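Local coordinates for glutamate--tRNA ligase, cytoplasmic (Saccharomyces cerevisiae, PDB 2HRA), which attaches glutamate to tRNA(Glu) at the expense of ATP and, through the N-terminal GST-like domain described here, joins the cofactor Arc1p in a synthetase complex, at residues 37-42 / 72-77; 110-115 / 153-158; 127-132 / 136-141. All blocks are in the same frame, centred on the assembly; numbering follows the deposited sequence.

Contact 1: residues 37-42 / 72-77; sequences LIAARI and DVFNKI
In the GST-like fold of this domain, helix 34-46 is the connection of a beta-alpha-beta crossover between the parallel strands 21-26 and 51-56, and its methyl-bearing Ala39 packs on helix 73-80. The CB of Ala39 points at the second helix and meets two partners at equal range: CE1 of Phe74 at 4.0 Å and CG2 of Ile77, also at 4.0 Å. Phe74 presents this ring carbon obliquely to the methyl. With CG anti to the backbone N (chi1 -174°), its side chain reaches from its own helix to a place beside Ala39. Ile77 touches through its short branch, CG2, while CG1 leads elsewhere. The small Ala39 side chain is consistent with the close backbones, Ala39 CA lying 7.2 Å from Ile77 CA. Beyond Ala39, the Phe74 ring also packs against Val140 and Ala141 of helix 137-148 and against Val97 and Gln101 of helix 90-104, so the contact sits where the sheet-bearing part meets the helical part. All three touching residues are buried and meet solely through carbon, which implies cohesion by exclusion of water and van der Waals fit, with no directional bond between the two segments.

Contact 2: residues 110-115 / 153-158; sequences AKLSQS and GSIIKN
Leu112, Ser113 and Ile155, which make this contact, have no flat side-chain group among them. The flat group approached from both faces is the carbonyl of Lys111, one turn of helix before Ser115: Ser115 OG bonds to Lys111 O at 2.9 Å from above the plane (36° out of it), and Ser115 N reaches the same oxygen from the opposite face. Ile155 is directed from helix 152-158 toward helix 109-122 and uses both of its branches. Its CD1 lies 3.9 Å from Leu112 CD2, the two side chains running at a slant to one another. Its CG2 packs 3.5 Å from Ser113 OG. The closest pair of CA atoms is Ser113 and Ile155, 6.5 Å apart. Ser113 keeps OG beside its own backbone N (chi1 -71°), where the hydroxyl hydrogen-bonds to Phe109 O, and Lys159 NZ adds a weak bond. Phe109 and Leu116 of helix 109-122 also touch Ile155, and Met151 touches Leu112. The hydroxyl is thus engaged within its own helix, so toward Ile155 it serves as a small packing surface, and the two helices, both in the all-helical part of the GST-like domain, are joined here by van der Waals packing, with no hydrogen bond between the segments.

Contact 3: residues 127-132 / 136-141; sequences TFILGG and SAADVA
Ile129 and Asp139 make the central bond: Ile129 N donates to Asp139 OD2 at 3.0 Å with an N-H...O angle of 166°, on the syn lone pair of that oxygen. The carboxylate also lies against carbon. Phe128 CB is 3.6 Å from Asp139 OD1, OD2 stands near the plane of the Phe128 ring at its edge, and ring and carboxylate planes are 77° apart. Ile129 runs past Asp139 in the opposite sense, bringing CG1 near OD2, and sets its CG2 4.1 Å from Ala138 CB. Leu130 closes the other end, with CD1 3.7 Å from Ser136 OG. A buttressing water accepts from Leu130 N, donates to Asp139 OD1 and bonds to Ser136 OG at 2.7 Å.

A second shell fixes the acid. Ser136 N donates to OD1 on the anti lone pair at 2.9 Å, almost straight, while Ser136 OG, turned between its backbone N and carbonyl carbon (chi1 72°), accepts from Ala138 N at 3.1 Å. These reciprocal bonds form a capping box at the start of helix 137-148, as in other GST folds, where a Ser/Thr-x-x-Asp box begins the corresponding helix. Trp167 NE1 is a further donor to OD2. Both oxygens therefore have two donors each, and their position near the helix N-terminus would probably favour the carboxylate. On the loop side, a type I turn from Phe128 to Gly131 positions the two NH groups.

The turn falls within the 124-133 region that interacts with Arc1p. Leu170 and Leu171 of helix 162-172 pack on Phe128, Trp96 of helix 90-104 lies against Ile129 and Ala138, and Ala137 of helix 137-148 touches Thr78 of helix 73-80.

In the fold
Contacts 1 and 3 lie nearer the middle of the domain, with centres 14 Å apart, and they touch: Ile42 and Phe74 of contact 1 pack on Val140 of contact 3, joining helices 34-46 and 73-80 to helix 137-148. Contact 2 is more peripheral, about 18 Å from the centre of the chain, and touches neither, although contact 3 is nested in the chain loop that it closes. Chemistry follows place. Contact 1, between regular helices, is purely apolar; contact 2 is van der Waals packing in which a hydroxyl takes part; contact 3, where an irregular loop in the Arc1p-interacting region meets a helix start, relies on a buried carboxylate and a water.

Contact 1: residues 37-42 / 72-77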
loop_
_atom_site.group_PDB
_atom_site.type_symbol
_atom_site.label_atom_id
_atom_site.label_comp_id
_atom_site.label_asym_id
_atom_site.label_seq_id
_atom_site.Cartn_x
_atom_site.Cartn_y
_atom_site.Cartn_z
ATOM N N LEU A 37 -3.418 2.704 3.459
ATOM C CA LEU A 37 -4.610 2.002 3.906
ATOM C C LEU A 37 -4.304 0.595 4.416
ATOM O O LEU A 37 -4.874 0.179 5.425
ATOM C CB LEU A 37 -5.676 1.948 2.809
ATOM C CG LEU A 37 -6.963 1.134 3.055
ATOM C CD1 LEU A 37 -7.891 1.721 4.105
ATOM C CD2 LEU A 37 -7.698 1.021 1.718
ATOM N N ILE A 38 -3.434 -0.146 3.724
ATOM C CA ILE A 38 -3.135 -1.532 4.124
ATOM C C ILE A 38 -2.358 -1.525 5.465
ATOM O O ILE A 38 -2.638 -2.301 6.404
ATOM C CB ILE A 38 -2.399 -2.310 2.943
ATOM C CG1 ILE A 38 -3.350 -2.511 1.759
ATOM C CG2 ILE A 38 -1.954 -3.700 3.357
ATOM C CD1 ILE A 38 -2.676 -2.998 0.468
ATOM N N ALA A 39 -1.434 -0.583 5.590
ATOM C CA ALA A 39 -0.693 -0.391 6.838
ATOM C C ALA A 39 -1.635 -0.270 8.034
ATOM O O ALA A 39 -1.379 -0.845 9.100
ATOM C CB ALA A 39 0.212 0.837 6.728
ATOM N N ALA A 40 -2.686 0.544 7.855
ATOM C CA ALA A 40 -3.693 0.810 8.873
ATOM C C ALA A 40 -4.512 -0.427 9.125
ATOM O O ALA A 40 -4.833 -0.726 10.245
ATOM C CB ALA A 40 -4.606 1.979 8.441
ATOM N N ARG A 41 -4.834 -1.178 8.079
ATOM C CA ARG A 41 -5.539 -2.442 8.269
ATOM C C ARG A 41 -4.726 -3.449 9.063
ATOM O O ARG A 41 -5.279 -4.185 9.892
ATOM C CB ARG A 41 -5.985 -3.009 6.924
ATOM C CG ARG A 41 -7.033 -2.118 6.288
ATOM C CD ARG A 41 -7.166 -2.300 4.785
ATOM N NE ARG A 41 -7.607 -3.636 4.371
ATOM C CZ ARG A 41 -8.876 -4.062 4.282
ATOM N NH1 ARG A 41 -9.923 -3.308 4.644
ATOM N NH2 ARG A 41 -9.107 -5.296 3.877
ATOM N N ILE A 42 -3.412 -3.469 8.831
ATOM C CA ILE A 42 -2.523 -4.341 9.582
ATOM C C ILE A 42 -2.505 -3.929 11.051
ATOM O O ILE A 42 -2.642 -4.750 11.957
ATOM C CB ILE A 42 -1.085 -4.345 8.966
ATOM C CG1 ILE A 42 -1.138 -4.971 7.559
ATOM C CG2 ILE A 42 -0.095 -5.108 9.929
ATOM C CD1 ILE A 42 0.099 -4.671 6.629
ATOM N N ASP A 72 4.892 12.326 3.822
ATOM C CA ASP A 72 5.542 11.108 4.305
ATOM C C ASP A 72 4.568 10.314 5.170
ATOM O O ASP A 72 4.942 9.841 6.241
ATOM C CB ASP A 72 6.806 11.493 5.089
ATOM C CG ASP A 72 7.885 10.398 5.113
ATOM O OD1 ASP A 72 7.889 9.476 4.259
ATOM O OD2 ASP A 72 8.759 10.490 6.025
ATOM N N VAL A 73 3.329 10.152 4.690
ATOM C CA VAL A 73 2.258 9.536 5.496
ATOM C C VAL A 73 2.539 8.052 5.835
ATOM O O VAL A 73 2.405 7.641 7.001
ATOM C CB VAL A 73 0.868 9.662 4.798
ATOM C CG1 VAL A 73 -0.182 8.850 5.552
ATOM C CG2 VAL A 73 0.428 11.148 4.676
ATOM N N PHE A 74 2.915 7.257 4.833
ATOM C CA PHE A 74 3.238 5.851 5.048
ATOM C C PHE A 74 4.221 5.715 6.197
ATOM O O PHE A 74 3.963 4.991 7.180
ATOM C CB PHE A 74 3.842 5.203 3.810
ATOM C CG PHE A 74 4.062 3.717 3.961
ATOM C CD1 PHE A 74 2.986 2.844 3.973
ATOM C CD2 PHE A 74 5.340 3.198 4.094
ATOM C CE1 PHE A 74 3.181 1.468 4.126
ATOM C CE2 PHE A 74 5.540 1.830 4.227
ATOM C CZ PHE A 74 4.456 0.963 4.238
ATOM N N ASN A 75 5.353 6.402 6.080
ATOM C CA ASN A 75 6.390 6.275 7.085
ATOM C C ASN A 75 5.959 6.757 8.466
ATOM O O ASN A 75 6.468 6.278 9.489
ATOM C CB ASN A 75 7.634 7.022 6.659
ATOM C CG ASN A 75 8.434 6.272 5.615
ATOM O OD1 ASN A 75 8.635 5.058 5.708
ATOM N ND2 ASN A 75 8.920 7.003 4.618
ATOM N N LYS A 76 5.060 7.731 8.493
ATOM C CA LYS A 76 4.522 8.199 9.739
ATOM C C LYS A 76 3.656 7.118 10.389
ATOM O O LYS A 76 3.704 6.958 11.589
ATOM C CB LYS A 76 3.769 9.520 9.545
ATOM C CG LYS A 76 4.697 10.687 9.214
ATOM C CD LYS A 76 3.978 12.021 9.168
ATOM C CE LYS A 76 4.931 13.181 9.440
ATOM N NZ LYS A 76 5.829 13.506 8.302
ATOM N N ILE A 77 2.905 6.342 9.612
ATOM C CA ILE A 77 2.091 5.266 10.214
ATOM C C ILE A 77 3.014 4.216 10.846
ATOM O O ILE A 77 2.848 3.752 11.987
ATOM C CB ILE A 77 1.205 4.600 9.153
ATOM C CG1 ILE A 77 0.237 5.625 8.546
ATOM C CG2 ILE A 77 0.443 3.389 9.752
ATOM C CD1 ILE A 77 -0.405 5.135 7.259
#

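Contact 2: residues 110-115 / 153-158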
loop_
_atom_site.group_PDB
_atom_site.type_symbol
_atom_site.label_atom_id
_atom_site.label_comp_id
_atom_site.label_asym_id
_atom_site.label_seq_id
_atom_site.Cartn_x
_atom_site.Cartn_y
_atom_site.Cartn_z
ATOM N N ALA A 110 9.412 2.102 -19.412
ATOM C CA ALA A 110 10.817 1.713 -19.275
ATOM C C ALA A 110 11.249 1.698 -17.814
ATOM O O ALA A 110 11.851 0.735 -17.358
ATOM C CB ALA A 110 11.727 2.632 -20.093
ATOM N N LYS A 111 10.914 2.754 -17.076
ATOM C CA LYS A 111 11.328 2.857 -15.689
ATOM C C LYS A 111 10.686 1.787 -14.845
ATOM O O LYS A 111 11.340 1.203 -13.946
ATOM C CB LYS A 111 10.954 4.213 -15.106
ATOM C CG LYS A 111 11.737 5.365 -15.684
ATOM C CD LYS A 111 11.333 6.660 -14.986
ATOM C CE LYS A 111 12.129 7.859 -15.418
ATOM N NZ LYS A 111 11.909 8.963 -14.427
ATOM N N LEU A 112 9.399 1.557 -15.091
ATOM C CA LEU A 112 8.651 0.580 -14.313
ATOM C C LEU A 112 9.195 -0.826 -14.598
ATOM O O LEU A 112 9.339 -1.644 -13.717
ATOM C CB LEU A 112 7.165 0.672 -14.665
ATOM C CG LEU A 112 6.177 -0.140 -13.828
ATOM C CD1 LEU A 112 6.338 0.171 -12.321
ATOM C CD2 LEU A 112 4.734 0.111 -14.273
ATOM N N SER A 113 9.504 -1.097 -15.855
ATOM C CA SER A 113 10.159 -2.359 -16.245
ATOM C C SER A 113 11.422 -2.660 -15.413
ATOM O O SER A 113 11.585 -3.761 -14.833
ATOM C CB SER A 113 10.445 -2.323 -17.762
ATOM O OG SER A 113 9.206 -2.425 -18.428
ATOM N N GLN A 114 12.288 -1.658 -15.298
ATOM C CA GLN A 114 13.525 -1.827 -14.562
ATOM C C GLN A 114 13.231 -2.070 -13.096
ATOM O O GLN A 114 13.856 -2.913 -12.453
ATOM C CB GLN A 114 14.386 -0.573 -14.646
ATOM C CG GLN A 114 14.868 -0.150 -16.017
ATOM C CD GLN A 114 15.643 1.190 -15.948
ATOM O OE1 GLN A 114 16.493 1.381 -15.056
ATOM N NE2 GLN A 114 15.328 2.125 -16.865
ATOM N N SER A 115 12.319 -1.288 -12.542
ATOM C CA SER A 115 12.058 -1.357 -11.093
ATOM C C SER A 115 11.441 -2.726 -10.765
ATOM O O SER A 115 11.751 -3.355 -9.750
ATOM C CB SER A 115 11.159 -0.176 -10.668
ATOM O OG SER A 115 11.755 1.073 -11.059
ATOM N N GLY A 153 0.601 -4.641 -14.544
ATOM C CA GLY A 153 0.075 -5.980 -14.732
ATOM C C GLY A 153 0.692 -6.643 -15.929
ATOM O O GLY A 153 1.223 -7.739 -15.828
ATOM N N SER A 154 0.613 -5.957 -17.072
ATOM C CA SER A 154 1.119 -6.462 -18.330
ATOM C C SER A 154 2.639 -6.577 -18.367
ATOM O O SER A 154 3.167 -7.475 -19.006
ATOM C CB SER A 154 0.655 -5.555 -19.467
ATOM O OG SER A 154 -0.678 -5.204 -19.217
ATOM N N ILE A 155 3.335 -5.687 -17.672
ATOM C CA ILE A 155 4.791 -5.754 -17.664
ATOM C C ILE A 155 5.269 -7.007 -16.958
ATOM O O ILE A 155 6.157 -7.732 -17.450
ATOM C CB ILE A 155 5.420 -4.520 -17.082
ATOM C CG1 ILE A 155 5.121 -3.323 -17.980
ATOM C CG2 ILE A 155 6.958 -4.700 -16.995
ATOM C CD1 ILE A 155 5.602 -2.050 -17.421
ATOM N N ILE A 156 4.636 -7.262 -15.827
ATOM C CA ILE A 156 4.941 -8.387 -14.996
ATOM C C ILE A 156 4.752 -9.674 -15.787
ATOM O O ILE A 156 5.525 -10.611 -15.672
ATOM C CB ILE A 156 4.011 -8.399 -13.771
ATOM C CG1 ILE A 156 4.453 -7.333 -12.768
ATOM C CG2 ILE A 156 3.949 -9.810 -13.137
ATOM C CD1 ILE A 156 3.361 -6.978 -11.772
ATOM N N LYS A 157 3.709 -9.705 -16.592
ATOM C CA LYS A 157 3.432 -10.873 -17.418
ATOM C C LYS A 157 4.414 -11.007 -18.575
ATOM O O LYS A 157 5.098 -12.020 -18.722
ATOM C CB LYS A 157 2.003 -10.790 -17.903
ATOM C CG LYS A 157 1.687 -11.759 -19.003
ATOM C CD LYS A 157 0.221 -11.702 -19.341
ATOM C CE LYS A 157 -0.048 -12.504 -20.580
ATOM N NZ LYS A 157 0.364 -13.937 -20.405
ATOM N N ASN A 158 4.525 -9.949 -19.361
ATOM C CA ASN A 158 5.234 -9.990 -20.653
ATOM C C ASN A 158 6.773 -10.039 -20.500
ATOM O O ASN A 158 7.477 -10.508 -21.391
ATOM C CB ASN A 158 4.792 -8.803 -21.492
ATOM C CG ASN A 158 3.404 -9.022 -22.114
ATOM O OD1 ASN A 158 3.120 -10.102 -22.597
ATOM N ND2 ASN A 158 2.566 -8.011 -22.113
#

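Contact 3: residues 127-132 / 136-141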
loop_
_atom_site.group_PDB
_atom_site.type_symbol
_atom_site.label_atom_id
_atom_site.label_comp_id
_atom_site.label_asym_id
_atom_site.label_seq_id
_atom_site.Cartn_x
_atom_site.Cartn_y
_atom_site.Cartn_z
ATOM N N THR A 127 10.090 -15.548 -0.112
ATOM C CA THR A 127 8.634 -15.331 -0.166
ATOM C C THR A 127 8.284 -13.842 -0.086
ATOM O O THR A 127 7.462 -13.324 -0.865
ATOM C CB THR A 127 7.921 -16.048 0.972
ATOM O OG1 THR A 127 8.321 -17.410 0.950
ATOM C CG2 THR A 127 6.403 -15.984 0.794
ATOM N N PHE A 128 8.932 -13.158 0.848
ATOM C CA PHE A 128 8.716 -11.738 1.072
ATOM C C PHE A 128 10.017 -10.986 0.836
ATOM O O PHE A 128 11.073 -11.573 0.832
ATOM C CB PHE A 128 8.188 -11.511 2.486
ATOM C CG PHE A 128 6.886 -12.191 2.726
ATOM C CD1 PHE A 128 6.756 -13.147 3.706
ATOM C CD2 PHE A 128 5.817 -11.943 1.897
ATOM C CE1 PHE A 128 5.559 -13.805 3.890
ATOM C CE2 PHE A 128 4.638 -12.590 2.074
ATOM C CZ PHE A 128 4.511 -13.527 3.068
ATOM N N ILE A 129 9.918 -9.678 0.642
ATOM C CA ILE A 129 11.038 -8.874 0.141
ATOM C C ILE A 129 12.290 -8.971 0.991
ATOM O O ILE A 129 13.402 -9.102 0.463
ATOM C CB ILE A 129 10.621 -7.394 -0.084
ATOM C CG1 ILE A 129 9.743 -7.323 -1.355
ATOM C CG2 ILE A 129 11.879 -6.514 -0.221
ATOM C CD1 ILE A 129 8.904 -6.015 -1.541
ATOM N N LEU A 130 12.108 -8.987 2.308
ATOM C CA LEU A 130 13.240 -9.032 3.209
ATOM C C LEU A 130 13.509 -10.420 3.749
ATOM O O LEU A 130 14.434 -10.597 4.525
ATOM C CB LEU A 130 13.088 -8.021 4.341
ATOM C CG LEU A 130 13.065 -6.563 3.914
ATOM C CD1 LEU A 130 12.820 -5.696 5.130
ATOM C CD2 LEU A 130 14.385 -6.197 3.189
ATOM N N GLY A 131 12.730 -11.407 3.326
ATOM C CA GLY A 131 13.093 -12.795 3.551
ATOM C C GLY A 131 12.738 -13.335 4.921
ATOM O O GLY A 131 13.358 -14.292 5.379
ATOM N N GLY A 132 11.764 -12.735 5.596
ATOM C CA GLY A 132 11.253 -13.294 6.863
ATOM C C GLY A 132 10.093 -14.262 6.662
ATOM O O GLY A 132 9.644 -14.472 5.532
ATOM N N SER A 136 6.734 -7.618 5.741
ATOM C CA SER A 136 7.147 -6.388 6.405
ATOM C C SER A 136 6.548 -5.184 5.695
ATOM O O SER A 136 5.838 -5.302 4.688
ATOM C CB SER A 136 8.678 -6.291 6.396
ATOM O OG SER A 136 9.111 -5.994 5.069
ATOM N N ALA A 137 6.884 -4.017 6.212
ATOM C CA ALA A 137 6.497 -2.740 5.639
ATOM C C ALA A 137 6.985 -2.620 4.225
ATOM O O ALA A 137 6.372 -1.920 3.407
ATOM C CB ALA A 137 7.056 -1.551 6.520
ATOM N N ALA A 138 8.106 -3.258 3.913
ATOM C CA ALA A 138 8.601 -3.238 2.541
ATOM C C ALA A 138 7.537 -3.822 1.577
ATOM O O ALA A 138 7.267 -3.282 0.497
ATOM C CB ALA A 138 9.945 -4.017 2.454
ATOM N N ASP A 139 6.966 -4.959 1.965
ATOM C CA ASP A 139 5.966 -5.634 1.165
ATOM C C ASP A 139 4.709 -4.774 1.048
ATOM O O ASP A 139 4.086 -4.719 -0.004
ATOM C CB ASP A 139 5.613 -6.997 1.793
ATOM C CG ASP A 139 6.798 -7.922 1.860
ATOM O OD1 ASP A 139 7.383 -8.047 2.971
ATOM O OD2 ASP A 139 7.170 -8.494 0.808
ATOM N N VAL A 140 4.341 -4.094 2.131
ATOM C CA VAL A 140 3.099 -3.315 2.148
ATOM C C VAL A 140 3.204 -2.157 1.187
ATOM O O VAL A 140 2.297 -1.890 0.398
ATOM C CB VAL A 140 2.787 -2.836 3.592
ATOM C CG1 VAL A 140 1.614 -1.911 3.630
ATOM C CG2 VAL A 140 2.555 -4.042 4.513
ATOM N N ALA A 141 4.335 -1.485 1.227
ATOM C CA ALA A 141 4.559 -0.352 0.365
ATOM C C ALA A 141 4.622 -0.766 -1.094
ATOM O O ALA A 141 4.030 -0.088 -1.949
ATOM C CB ALA A 141 5.834 0.396 0.793
HETATM O O HOH W 1 9.871 -8.269 3.868
#